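Local coordinates for pyridoxal phosphate homeostasis protein (Bifidobacterium adolescentis ATCC 15703, PDB 3CPG) that probably binds pyridoxal 5'-phosphate and takes part in the homeostasis of this cofactor, at residues R51-R59 with V72-E82; L123-L132 with L146-A154. All blocks are in the same frame, centred on the assembly; numbering follows the deposited sequence.

Overall arrangement
Both contacts belong to one alanine-racemase-type TIM barrel and follow each other along the chain, contact 1 closing before contact 2 opens. Contact 1 lies about 8 Å from the centre of the chain (centre to centre) and pairs two barrel strands; it holds K57, the predicted attachment site of pyridoxal phosphate, which carries no cofactor here, and the side chain of A55 is about 5 Å from a bound acetate. Contact 2 packs helical segments outside the sheet, about 17 Å from that centre and away from the predicted site. Although their centres are about 19 Å apart, the contacts touch where P80 CB meets K127 CE at 3.5 Å and V131 CG1 at 3.7 Å.

Contact 1 (R51-R59 with V72-E82); sequences RLLAATKTR and VRMIGENRPQE
Strands 51-55 and 75-77 pair in parallel, their axes 4.6 Å apart and turned by 35°: A54 gives its N-H to M74 O and takes that of G76 on its own O, and T56 N then bonds to G76 O. M74, a selenomethionine, crosses the side chains of R51 and L53 at about a right angle. With CG anti to the backbone N (chi1 176°), it sets that carbon 3.9 Å from L53 CB, while the chain bends at its end and brings CE 3.5 Å from R51 CB and over one face of the guanidinium, whose NH2 is salt-bridged to E241. L53 CD2 leans onto the glycine backbone, 3.7 Å from G76 N. On the A54 and I75 face of the sheet, the A54 methyl meets V72 CG1 at 3.8 Å. Past the end of strand 51-55 the contact turns polar. T56 OG1 donates to E77 OE2 in a very short bond of 2.5 Å, and T58 N gives its hydrogen to the syn lone pair of E82 OE1 at 2.7 Å. R79 NE forms a salt bridge to E82 OE2 on its anti lone pair, an oxygen that T58 N also reaches weakly. K57 runs extended beyond CG and lays CD 3.7 Å from N78 ND2; water 3 joins K57 N, G76 O and N78 ND2. This is the first beta-alpha-beta unit of the barrel, helix 61-69 making the crossover. K86 salt-bridges both E77 OE2 and E82 OE1, and the E82 bond to T58 N probably helps hold the type II turn T56 to R59, and with it the backbone of K57, the predicted lysine for pyridoxal phosphate, in place.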
loop_
_atom_site.group_PDB
_atom_site.type_symbol
_atom_site.label_atom_id
_atom_site.label_comp_id
_atom_site.label_asym_id
_atom_site.label_seq_id
_atom_site.Cartn_x
_atom_site.Cartn_y
_atom_site.Cartn_z
ATOM N N ARG A 51 -0.418 -9.324 4.394
ATOM C CA ARG A 51 -1.430 -8.427 4.933
ATOM C C ARG A 51 -2.304 -7.915 3.801
ATOM O O ARG A 51 -1.830 -7.685 2.682
ATOM C CB ARG A 51 -0.797 -7.241 5.668
ATOM C CG ARG A 51 -0.234 -7.586 7.036
ATOM C CD ARG A 51 0.003 -6.336 7.872
ATOM N NE ARG A 51 1.072 -5.503 7.331
ATOM C CZ ARG A 51 1.368 -4.286 7.773
ATOM N NH1 ARG A 51 0.672 -3.749 8.769
ATOM N NH2 ARG A 51 2.366 -3.605 7.226
ATOM N N LEU A 52 -3.588 -7.750 4.095
ATOM C CA LEU A 52 -4.537 -7.264 3.110
ATOM C C LEU A 52 -4.745 -5.763 3.224
ATOM O O LEU A 52 -5.092 -5.255 4.294
ATOM C CB LEU A 52 -5.886 -7.967 3.284
ATOM C CG LEU A 52 -7.090 -7.378 2.540
ATOM C CD1 LEU A 52 -6.882 -7.444 1.024
ATOM C CD2 LEU A 52 -8.340 -8.152 2.942
ATOM N N LEU A 53 -4.512 -5.060 2.120
ATOM C CA LEU A 53 -4.736 -3.623 2.061
ATOM C C LEU A 53 -5.923 -3.453 1.136
ATOM O O LEU A 53 -5.900 -3.923 -0.003
ATOM C CB LEU A 53 -3.528 -2.876 1.474
ATOM C CG LEU A 53 -3.706 -1.375 1.157
ATOM C CD1 LEU A 53 -2.350 -0.740 0.995
ATOM C CD2 LEU A 53 -4.493 -1.156 -0.121
ATOM N N ALA A 54 -6.973 -2.806 1.619
ATOM C CA ALA A 54 -8.131 -2.591 0.774
ATOM C C ALA A 54 -7.902 -1.298 0.000
ATOM O O ALA A 54 -7.611 -0.265 0.597
ATOM C CB ALA A 54 -9.397 -2.486 1.624
ATOM N N ALA A 55 -7.992 -1.374 -1.325
ATOM C CA ALA A 55 -7.826 -0.199 -2.177
ATOM C C ALA A 55 -9.205 0.438 -2.131
ATOM O O ALA A 55 -10.155 -0.087 -2.708
ATOM C CB ALA A 55 -7.472 -0.620 -3.601
ATOM N N THR A 56 -9.304 1.575 -1.453
ATOM C CA THR A 56 -10.589 2.232 -1.258
ATOM C C THR A 56 -10.994 3.355 -2.207
ATOM O O THR A 56 -11.966 4.069 -1.944
ATOM C CB THR A 56 -10.686 2.742 0.193
ATOM O OG1 THR A 56 -9.526 3.528 0.509
ATOM C CG2 THR A 56 -10.754 1.561 1.159
ATOM N N LYS A 57 -10.280 3.506 -3.317
ATOM C CA LYS A 57 -10.612 4.563 -4.262
ATOM C C LYS A 57 -12.069 4.473 -4.712
ATOM O O LYS A 57 -12.580 3.382 -4.977
ATOM C CB LYS A 57 -9.690 4.493 -5.483
ATOM C CG LYS A 57 -9.765 3.177 -6.244
ATOM C CD LYS A 57 -8.930 3.242 -7.517
ATOM C CE LYS A 57 -9.011 1.941 -8.300
ATOM N NZ LYS A 57 -8.266 2.015 -9.590
ATOM N N THR A 58 -12.719 5.635 -4.777
ATOM C CA THR A 58 -14.121 5.792 -5.193
ATOM C C THR A 58 -15.159 5.205 -4.235
ATOM O O THR A 58 -16.358 5.232 -4.521
ATOM C CB THR A 58 -14.384 5.201 -6.608
ATOM O OG1 THR A 58 -14.513 3.779 -6.530
ATOM C CG2 THR A 58 -13.242 5.549 -7.554
ATOM N N ARG A 59 -14.713 4.682 -3.098
ATOM C CA ARG A 59 -15.652 4.111 -2.135
ATOM C C ARG A 59 -15.908 5.136 -1.037
ATOM O O ARG A 59 -15.015 5.908 -0.691
ATOM C CB ARG A 59 -15.077 2.830 -1.524
ATOM C CG ARG A 59 -14.476 1.869 -2.538
ATOM C CD ARG A 59 -15.468 1.469 -3.630
ATOM N NE ARG A 59 -14.797 0.652 -4.642
ATOM C CZ ARG A 59 -15.404 0.047 -5.660
ATOM N NH1 ARG A 59 -16.717 0.151 -5.823
ATOM N NH2 ARG A 59 -14.685 -0.662 -6.522
ATOM N N VAL A 72 -10.714 -6.079 7.452
ATOM C CA VAL A 72 -9.634 -5.291 6.859
ATOM C C VAL A 72 -8.936 -4.452 7.924
ATOM O O VAL A 72 -9.592 -3.802 8.735
ATOM C CB VAL A 72 -10.168 -4.363 5.752
ATOM C CG1 VAL A 72 -9.083 -3.386 5.328
ATOM C CG2 VAL A 72 -10.621 -5.198 4.559
ATOM N N ARG A 73 -7.606 -4.466 7.917
ATOM C CA ARG A 73 -6.835 -3.715 8.901
ATOM C C ARG A 73 -5.802 -2.789 8.265
ATOM O O ARG A 73 -4.834 -2.394 8.904
ATOM C CB ARG A 73 -6.149 -4.683 9.865
ATOM C CG ARG A 73 -7.128 -5.483 10.710
ATOM C CD ARG A 73 -7.817 -4.593 11.745
ATOM N NE ARG A 73 -8.785 -5.328 12.560
ATOM C CZ ARG A 73 -10.050 -5.539 12.210
ATOM N NH1 ARG A 73 -10.508 -5.068 11.058
ATOM N NH2 ARG A 73 -10.858 -6.219 13.012
HETATM N N MSE A 74 -6.014 -2.460 6.998
HETATM C CA MSE A 74 -5.129 -1.553 6.287
HETATM C C MSE A 74 -5.846 -1.040 5.047
HETATM O O MSE A 74 -6.499 -1.807 4.346
HETATM C CB MSE A 74 -3.837 -2.268 5.893
HETATM C CG MSE A 74 -2.895 -1.392 5.061
HETATM SE SE MSE A 74 -1.024 -1.977 4.971
HETATM C CE MSE A 74 -1.326 -3.808 5.101
ATOM N N ILE A 75 -5.755 0.261 4.784
ATOM C CA ILE A 75 -6.402 0.808 3.600
ATOM C C ILE A 75 -5.441 1.693 2.828
ATOM O O ILE A 75 -4.474 2.215 3.382
ATOM C CB ILE A 75 -7.664 1.651 3.937
ATOM C CG1 ILE A 75 -7.265 2.914 4.701
ATOM C CG2 ILE A 75 -8.662 0.809 4.733
ATOM C CD1 ILE A 75 -8.429 3.846 4.998
ATOM N N GLY A 76 -5.726 1.859 1.544
ATOM C CA GLY A 76 -4.897 2.688 0.698
ATOM C C GLY A 76 -5.755 3.418 -0.313
ATOM O O GLY A 76 -6.570 2.805 -1.002
ATOM N N GLU A 77 -5.585 4.733 -0.381
ATOM C CA GLU A 77 -6.328 5.564 -1.319
ATOM C C GLU A 77 -5.411 5.902 -2.484
ATOM O O GLU A 77 -4.192 5.965 -2.320
ATOM C CB GLU A 77 -6.777 6.868 -0.653
ATOM C CG GLU A 77 -7.947 6.747 0.318
ATOM C CD GLU A 77 -9.283 6.471 -0.369
ATOM O OE1 GLU A 77 -9.438 6.815 -1.559
ATOM O OE2 GLU A 77 -10.191 5.925 0.293
ATOM N N ASN A 78 -6.000 6.128 -3.654
ATOM C CA ASN A 78 -5.224 6.473 -4.839
ATOM C C ASN A 78 -4.993 7.971 -4.982
ATOM O O ASN A 78 -3.881 8.411 -5.282
ATOM C CB ASN A 78 -5.926 5.965 -6.101
ATOM C CG ASN A 78 -5.429 4.606 -6.536
ATOM O OD1 ASN A 78 -4.805 4.467 -7.592
ATOM N ND2 ASN A 78 -5.695 3.594 -5.725
ATOM N N ARG A 79 -6.043 8.756 -4.768
ATOM C CA ARG A 79 -5.951 10.201 -4.932
ATOM C C ARG A 79 -5.953 11.007 -3.642
ATOM O O ARG A 79 -6.755 10.761 -2.743
ATOM C CB ARG A 79 -7.102 10.697 -5.813
ATOM C CG ARG A 79 -7.185 10.042 -7.184
ATOM C CD ARG A 79 -8.278 10.683 -8.022
ATOM N NE ARG A 79 -9.584 10.599 -7.372
ATOM C CZ ARG A 79 -10.683 11.198 -7.820
ATOM N NH1 ARG A 79 -10.637 11.931 -8.925
ATOM N NH2 ARG A 79 -11.829 11.067 -7.163
ATOM N N PRO A 80 -5.048 11.995 -3.539
ATOM C CA PRO A 80 -4.974 12.835 -2.342
ATOM C C PRO A 80 -6.307 13.519 -2.039
ATOM O O PRO A 80 -6.645 13.731 -0.877
ATOM C CB PRO A 80 -3.876 13.835 -2.694
ATOM C CG PRO A 80 -2.945 13.015 -3.525
ATOM C CD PRO A 80 -3.895 12.246 -4.426
ATOM N N GLN A 81 -7.064 13.856 -3.081
ATOM C CA GLN A 81 -8.352 14.523 -2.894
ATOM C C GLN A 81 -9.329 13.623 -2.151
ATOM O O GLN A 81 -10.165 14.103 -1.384
ATOM C CB GLN A 81 -8.962 14.929 -4.238
ATOM C CG GLN A 81 -7.975 15.552 -5.209
ATOM C CD GLN A 81 -7.406 14.535 -6.184
ATOM O OE1 GLN A 81 -8.147 13.926 -6.961
ATOM N NE2 GLN A 81 -6.090 14.347 -6.152
ATOM N N GLU A 82 -9.234 12.318 -2.382
ATOM C CA GLU A 82 -10.118 11.387 -1.693
ATOM C C GLU A 82 -9.629 11.213 -0.264
ATOM O O GLU A 82 -10.418 10.975 0.648
ATOM C CB GLU A 82 -10.163 10.038 -2.418
ATOM C CG GLU A 82 -10.914 10.091 -3.741
ATOM C CD GLU A 82 -11.237 8.714 -4.279
ATOM O OE1 GLU A 82 -11.855 7.921 -3.538
ATOM O OE2 GLU A 82 -10.874 8.420 -5.439
HETATM O O HOH W 1 -2.590 -4.000 9.574
HETATM O O HOH W 2 -5.901 -6.109 6.686
HETATM O O HOH W 3 -7.328 2.909 -3.705
#

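Contact 2 (L123-L132 with L146-A154)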
loop_
_atom_site.group_PDB
_atom_site.type_symbol
_atom_site.label_atom_id
_atom_site.label_comp_id
_atom_site.label_asym_id
_atom_site.label_seq_id
_atom_site.Cartn_x
_atom_site.Cartn_y
_atom_site.Cartn_z
ATOM N N LEU A 123 1.582 10.506 -6.465
ATOM C CA LEU A 123 1.501 11.723 -5.665
ATOM C C LEU A 123 2.091 12.953 -6.342
ATOM O O LEU A 123 3.310 13.062 -6.502
ATOM C CB LEU A 123 2.208 11.492 -4.326
ATOM C CG LEU A 123 2.308 12.668 -3.352
ATOM C CD1 LEU A 123 0.919 13.209 -3.035
ATOM C CD2 LEU A 123 3.008 12.197 -2.081
ATOM N N GLN A 124 1.221 13.872 -6.745
ATOM C CA GLN A 124 1.665 15.107 -7.376
ATOM C C GLN A 124 2.361 15.894 -6.269
ATOM O O GLN A 124 1.883 15.938 -5.138
ATOM C CB GLN A 124 0.468 15.883 -7.930
ATOM C CG GLN A 124 0.843 17.118 -8.726
ATOM C CD GLN A 124 -0.325 17.660 -9.524
ATOM O OE1 GLN A 124 -0.827 16.997 -10.431
ATOM N NE2 GLN A 124 -0.768 18.865 -9.187
ATOM N N SER A 125 3.495 16.506 -6.597
ATOM C CA SER A 125 4.285 17.240 -5.613
ATOM C C SER A 125 3.556 18.279 -4.761
ATOM O O SER A 125 3.784 18.363 -3.553
ATOM C CB SER A 125 5.482 17.898 -6.304
ATOM O OG SER A 125 6.306 16.920 -6.918
ATOM N N ASN A 126 2.685 19.071 -5.373
ATOM C CA ASN A 126 1.985 20.090 -4.607
ATOM C C ASN A 126 0.845 19.533 -3.760
ATOM O O ASN A 126 0.104 20.289 -3.142
ATOM C CB ASN A 126 1.490 21.217 -5.532
ATOM C CG ASN A 126 0.388 20.777 -6.481
ATOM O OD1 ASN A 126 0.256 19.600 -6.808
ATOM N ND2 ASN A 126 -0.400 21.742 -6.949
ATOM N N LYS A 127 0.728 18.206 -3.720
ATOM C CA LYS A 127 -0.308 17.540 -2.928
ATOM C C LYS A 127 0.296 16.798 -1.731
ATOM O O LYS A 127 -0.429 16.213 -0.927
ATOM C CB LYS A 127 -1.087 16.542 -3.796
ATOM C CG LYS A 127 -1.830 17.166 -4.969
ATOM C CD LYS A 127 -3.051 17.950 -4.520
ATOM C CE LYS A 127 -4.176 17.015 -4.087
ATOM N NZ LYS A 127 -5.407 17.755 -3.684
ATOM N N ILE A 128 1.618 16.806 -1.619
ATOM C CA ILE A 128 2.275 16.122 -0.507
ATOM C C ILE A 128 1.757 16.647 0.831
ATOM O O ILE A 128 1.415 15.874 1.727
ATOM C CB ILE A 128 3.804 16.316 -0.557
ATOM C CG1 ILE A 128 4.352 15.706 -1.848
ATOM C CG2 ILE A 128 4.453 15.667 0.668
ATOM C CD1 ILE A 128 5.829 15.954 -2.063
ATOM N N GLY A 129 1.702 17.969 0.956
ATOM C CA GLY A 129 1.227 18.576 2.184
ATOM C C GLY A 129 -0.191 18.172 2.538
ATOM O O GLY A 129 -0.579 18.215 3.703
ATOM N N LYS A 130 -0.970 17.775 1.537
ATOM C CA LYS A 130 -2.351 17.359 1.764
ATOM C C LYS A 130 -2.433 15.981 2.423
ATOM O O LYS A 130 -3.370 15.701 3.173
ATOM C CB LYS A 130 -3.117 17.311 0.437
ATOM C CG LYS A 130 -3.260 18.647 -0.272
ATOM C CD LYS A 130 -4.196 19.580 0.478
ATOM C CE LYS A 130 -4.436 20.862 -0.309
ATOM N NZ LYS A 130 -5.441 21.740 0.354
ATOM N N VAL A 131 -1.453 15.123 2.155
ATOM C CA VAL A 131 -1.489 13.777 2.711
ATOM C C VAL A 131 -0.633 13.524 3.948
ATOM O O VAL A 131 -0.899 12.583 4.693
ATOM C CB VAL A 131 -1.140 12.718 1.629
ATOM C CG1 VAL A 131 -2.071 12.876 0.432
ATOM C CG2 VAL A 131 0.314 12.848 1.198
ATOM N N LEU A 132 0.376 14.354 4.189
ATOM C CA LEU A 132 1.229 14.150 5.357
ATOM C C LEU A 132 0.487 14.152 6.700
ATOM O O LEU A 132 0.904 13.486 7.643
ATOM C CB LEU A 132 2.351 15.189 5.388
ATOM C CG LEU A 132 3.413 15.016 4.300
ATOM C CD1 LEU A 132 4.486 16.079 4.463
ATOM C CD2 LEU A 132 4.029 13.623 4.399
ATOM N N LEU A 146 11.201 12.828 -6.036
ATOM C CA LEU A 146 9.972 12.863 -5.245
ATOM C C LEU A 146 10.285 12.636 -3.770
ATOM O O LEU A 146 9.752 13.323 -2.905
ATOM C CB LEU A 146 8.974 11.802 -5.737
ATOM C CG LEU A 146 7.619 11.730 -5.015
ATOM C CD1 LEU A 146 6.970 13.107 -5.003
ATOM C CD2 LEU A 146 6.704 10.719 -5.712
ATOM N N ALA A 147 11.165 11.680 -3.490
ATOM C CA ALA A 147 11.543 11.373 -2.116
ATOM C C ALA A 147 12.106 12.608 -1.417
ATOM O O ALA A 147 11.836 12.840 -0.239
ATOM C CB ALA A 147 12.569 10.244 -2.100
ATOM N N GLU A 148 12.895 13.394 -2.144
ATOM C CA GLU A 148 13.481 14.609 -1.579
ATOM C C GLU A 148 12.388 15.628 -1.270
ATOM O O GLU A 148 12.417 16.289 -0.232
ATOM C CB GLU A 148 14.483 15.236 -2.554
ATOM C CG GLU A 148 15.719 14.404 -2.845
ATOM C CD GLU A 148 16.647 15.075 -3.849
ATOM O OE1 GLU A 148 16.169 15.472 -4.934
ATOM O OE2 GLU A 148 17.857 15.201 -3.558
ATOM N N LYS A 149 11.424 15.757 -2.175
ATOM C CA LYS A 149 10.334 16.704 -1.972
ATOM C C LYS A 149 9.514 16.319 -0.745
ATOM O O LYS A 149 9.085 17.177 0.018
ATOM C CB LYS A 149 9.438 16.756 -3.209
ATOM C CG LYS A 149 10.139 17.303 -4.434
ATOM C CD LYS A 149 9.252 17.217 -5.662
ATOM C CE LYS A 149 10.001 17.681 -6.900
ATOM N NZ LYS A 149 9.137 17.605 -8.111
ATOM N N ILE A 150 9.298 15.022 -0.556
ATOM C CA ILE A 150 8.537 14.561 0.598
ATOM C C ILE A 150 9.370 14.795 1.854
ATOM O O ILE A 150 8.856 15.229 2.884
ATOM C CB ILE A 150 8.179 13.062 0.454
ATOM C CG1 ILE A 150 7.238 12.887 -0.743
ATOM C CG2 ILE A 150 7.546 12.537 1.743
ATOM C CD1 ILE A 150 6.913 11.442 -1.087
ATOM N N SER A 151 10.667 14.526 1.757
ATOM C CA SER A 151 11.573 14.716 2.883
ATOM C C SER A 151 11.562 16.163 3.389
ATOM O O SER A 151 11.423 16.413 4.587
ATOM C CB SER A 151 12.999 14.330 2.478
ATOM O OG SER A 151 13.932 14.690 3.484
ATOM N N ARG A 152 11.711 17.112 2.472
ATOM C CA ARG A 152 11.734 18.526 2.843
ATOM C C ARG A 152 10.490 18.915 3.633
ATOM O O ARG A 152 10.568 19.628 4.635
ATOM C CB ARG A 152 11.812 19.401 1.592
ATOM C CG ARG A 152 13.000 19.133 0.697
ATOM C CD ARG A 152 12.913 20.018 -0.534
ATOM N NE ARG A 152 13.055 21.429 -0.194
ATOM C CZ ARG A 152 14.226 22.034 -0.013
ATOM N NH1 ARG A 152 15.353 21.351 -0.146
ATOM N NH2 ARG A 152 14.270 23.318 0.301
ATOM N N ARG A 153 9.341 18.440 3.168
ATOM C CA ARG A 153 8.068 18.745 3.803
ATOM C C ARG A 153 7.852 18.017 5.129
ATOM O O ARG A 153 7.267 18.578 6.058
ATOM C CB ARG A 153 6.940 18.460 2.805
ATOM C CG ARG A 153 6.985 19.440 1.627
ATOM C CD ARG A 153 6.137 19.020 0.434
ATOM N NE ARG A 153 6.111 20.065 -0.590
ATOM C CZ ARG A 153 7.125 20.377 -1.396
ATOM N NH1 ARG A 153 8.276 19.722 -1.320
ATOM N NH2 ARG A 153 6.985 21.356 -2.281
ATOM N N ALA A 154 8.332 16.783 5.229
ATOM C CA ALA A 154 8.186 16.028 6.471
ATOM C C ALA A 154 9.068 16.665 7.547
ATOM O O ALA A 154 8.636 16.870 8.684
ATOM C CB ALA A 154 8.583 14.570 6.253
HETATM O O HOH W 4 2.894 19.782 -1.031
#
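I128 is the knob of this contact, its side chain set among L146, K149, I150 and R153 of helix 144-157. CD1 reaches deepest, 3.6 Å from I150 CG1 and 3.9 Å from K149 CB, because CG1 stands anti to the carbonyl carbon (chi1 -62°) and the chain continues extended. The beta carbon faces another neighbour: CB rests on the methylene R153 CD at 3.7 Å, the two side chains crossing at about a right angle. Apolar packing continues at both ends, where L123 CD2 touches I150 CD1 and L132 CD1 lies 3.8 Å from R153 CB. This knobs-into-holes fit joins two successive helical elements of the barrel's outer layer, the short helix 128-131 and helix 144-157, with strand 137-141 between them in the chain; I150 also packs on I138 and V141 of that strand. The polar contacts line the S125 side. K149 is extended beyond CG and donates from NZ to S125 OG at 3.1 Å, with D145 a long, weak ionic partner. An alanine here could keep CB against I128 but would probably leave S125 OG without its lysine donor and uncover the serine flank now met by K149 CD. R153 folds its head back to its own helix: NH1 donates to K149 O at 3.0 Å, with the oxygen in the guanidinium plane, which helps fix the group's rotation. S125 O lies over one guanidinium face, and water 4 donates to that oxygen and accepts from G129 N, with a weak third bond to R153 NE.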